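Local atomic coordinates of NikO protein (Streptomyces tendae, PDB entry 4FQD), a protein that is an enolpyruvyl transferase essential in nikkomycin biosynthesis, probably adding the enolpyruvyl group of phosphoenolpyruvate to a UDP-N-acetylglucosamine acceptor. Residues G437-L441 and V442-V446. The protein carries 4 engineered substitutions. Sequence-based numbering, arbitrary orientation.
Sequences GYRDL and VEDLV
Arg439 reaches over the start of helix 441-447 and forms salt bridges with Glu443 and Asp444, both through NH2. Its chain leaves the backbone extended and bends at chi3 (62°), which turns the guanidinium toward the helix. Asp444 OD1, 2.9 Å from Arg439 NH2, lies in the guanidinium plane, whereas Glu443 OE2, 3.1 Å from Arg439 NH2, is tilted 21° from it. Both oxygens are met from above their carboxylates, Glu443 OE2 the more steeply at 73°. Water 1 accepts from Arg439 NE and donates to Asp444 OD2, a second, indirect link beside the salt bridge. A leucine in place of Arg439 would probably leave Glu443 and Asp444 without their shared positive partner and the Glu443 carboxylate freer to turn. Asp440 is the N-cap: its OD1 accepts weakly from Glu443 N at 3.3 Å, and water 2 donates to the same OD1. Asp440 OD2 sits 3.3 Å from Glu443 OE1, a like-charge approach that the nearby guanidinium probably offsets. Backbone bonds set the first helical turns, Asp444 N to Asp440 O and Leu445 N to Leu441 O, each 3.0 Å. Leu441 lies on the buried side, its CG 4.1 Å from Leu445 CD1, and its CD2 stands over the face of the Tyr438 ring. In this EPSP synthase family fold, capped helix 441-447 connects strand 425-429 to 451-456, parallel strands with 14-19 between them in the sheet: a beta-alpha-beta crossover. Leu441 and Leu445 pack against helix 409-419 and Trp271 of helix 265-278, while Val442 and Leu445 meet Ile452 on strand 451-456.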
loop_
_atom_site.group_PDB
_atom_site.type_symbol
_atom_site.label_atom_id
_atom_site.label_comp_id
_atom_site.label_asym_id
_atom_site.label_seq_id
_atom_site.Cartn_x
_atom_site.Cartn_y
_atom_site.Cartn_z
ATOM N N GLY A 437 1.627 25.646 -10.317
ATOM C CA GLY A 437 2.104 24.358 -10.789
ATOM C C GLY A 437 2.243 24.286 -12.296
ATOM O O GLY A 437 3.074 23.540 -12.818
ATOM N N TYR A 438 1.427 25.062 -12.999
ATOM C CA TYR A 438 1.451 25.073 -14.458
ATOM C C TYR A 438 1.581 26.500 -14.971
ATOM O O TYR A 438 1.133 27.444 -14.322
ATOM C CB TYR A 438 0.179 24.433 -15.020
ATOM C CG TYR A 438 -0.108 23.048 -14.483
ATOM C CD1 TYR A 438 -0.840 22.873 -13.315
ATOM C CD2 TYR A 438 0.350 21.916 -15.145
ATOM C CE1 TYR A 438 -1.105 21.612 -12.819
ATOM C CE2 TYR A 438 0.090 20.649 -14.656
ATOM C CZ TYR A 438 -0.639 20.503 -13.493
ATOM O OH TYR A 438 -0.904 19.246 -13.001
ATOM N N ARG A 439 2.201 26.651 -16.138
ATOM C CA ARG A 439 2.342 27.959 -16.767
ATOM C C ARG A 439 0.964 28.536 -17.065
ATOM O O ARG A 439 0.629 29.637 -16.629
ATOM C CB ARG A 439 3.142 27.841 -18.064
ATOM C CG ARG A 439 3.384 29.167 -18.763
ATOM C CD ARG A 439 3.766 28.964 -20.219
ATOM N NE ARG A 439 2.698 28.308 -20.969
ATOM C CZ ARG A 439 1.673 28.947 -21.523
ATOM N NH1 ARG A 439 1.570 30.265 -21.413
ATOM N NH2 ARG A 439 0.746 28.269 -22.186
ATOM N N ASP A 440 0.175 27.771 -17.809
ATOM C CA ASP A 440 -1.191 28.144 -18.146
ATOM C C ASP A 440 -1.909 26.897 -18.648
ATOM O O ASP A 440 -2.065 26.703 -19.854
ATOM C CB ASP A 440 -1.202 29.232 -19.221
ATOM C CG ASP A 440 -2.507 30.003 -19.259
ATOM O OD1 ASP A 440 -3.546 29.447 -18.843
ATOM O OD2 ASP A 440 -2.494 31.168 -19.710
ATOM N N LEU A 441 -2.331 26.052 -17.711
ATOM C CA LEU A 441 -2.926 24.759 -18.035
ATOM C C LEU A 441 -4.184 24.891 -18.889
ATOM O O LEU A 441 -4.422 24.081 -19.786
ATOM C CB LEU A 441 -3.237 23.978 -16.756
ATOM C CG LEU A 441 -3.801 22.567 -16.939
ATOM C CD1 LEU A 441 -2.848 21.708 -17.758
ATOM C CD2 LEU A 441 -4.087 21.922 -15.592
ATOM N N VAL A 442 -4.985 25.914 -18.607
ATOM C CA VAL A 442 -6.204 26.157 -19.370
ATOM C C VAL A 442 -5.888 26.467 -20.831
ATOM O O VAL A 442 -6.479 25.882 -21.739
ATOM C CB VAL A 442 -7.033 27.307 -18.762
ATOM C CG1 VAL A 442 -8.162 27.706 -19.699
ATOM C CG2 VAL A 442 -7.581 26.901 -17.403
ATOM N N GLU A 443 -4.944 27.377 -21.050
ATOM C CA GLU A 443 -4.548 27.765 -22.400
ATOM C C GLU A 443 -3.987 26.586 -23.189
ATOM O O GLU A 443 -4.286 26.424 -24.373
ATOM C CB GLU A 443 -3.520 28.896 -22.354
ATOM C CG GLU A 443 -2.996 29.308 -23.719
ATOM C CD GLU A 443 -1.861 30.310 -23.630
ATOM O OE1 GLU A 443 -2.051 31.374 -23.003
ATOM O OE2 GLU A 443 -0.775 30.029 -24.180
ATOM N N ASP A 444 -3.175 25.765 -22.529
ATOM C CA ASP A 444 -2.579 24.597 -23.171
ATOM C C ASP A 444 -3.635 23.570 -23.568
ATOM O O ASP A 444 -3.537 22.946 -24.624
ATOM C CB ASP A 444 -1.528 23.955 -22.264
ATOM C CG ASP A 444 -0.261 24.779 -22.167
ATOM O OD1 ASP A 444 0.007 25.566 -23.099
ATOM O OD2 ASP A 444 0.471 24.638 -21.164
ATOM N N LEU A 445 -4.641 23.399 -22.715
ATOM C CA LEU A 445 -5.728 22.465 -22.988
ATOM C C LEU A 445 -6.618 22.963 -24.123
ATOM O O LEU A 445 -6.950 22.207 -25.036
ATOM C CB LEU A 445 -6.561 22.223 -21.728
ATOM C CG LEU A 445 -5.950 21.279 -20.690
ATOM C CD1 LEU A 445 -6.769 21.284 -19.413
ATOM C CD2 LEU A 445 -5.846 19.870 -21.251
ATOM N N VAL A 446 -6.999 24.236 -24.055
ATOM C CA VAL A 446 -7.803 24.871 -25.097
ATOM C C VAL A 446 -7.111 24.750 -26.454
ATOM O O VAL A 446 -7.760 24.558 -27.485
ATOM C CB VAL A 446 -8.063 26.360 -24.768
ATOM C CG1 VAL A 446 -8.593 27.108 -25.984
ATOM C CG2 VAL A 446 -9.025 26.484 -23.593
HETATM O O HOH W 1 3.015 25.321 -21.836
HETATM O O HOH W 2 -4.898 28.589 -16.433
HETATM O O HOH W 3 0.491 24.980 -18.698
#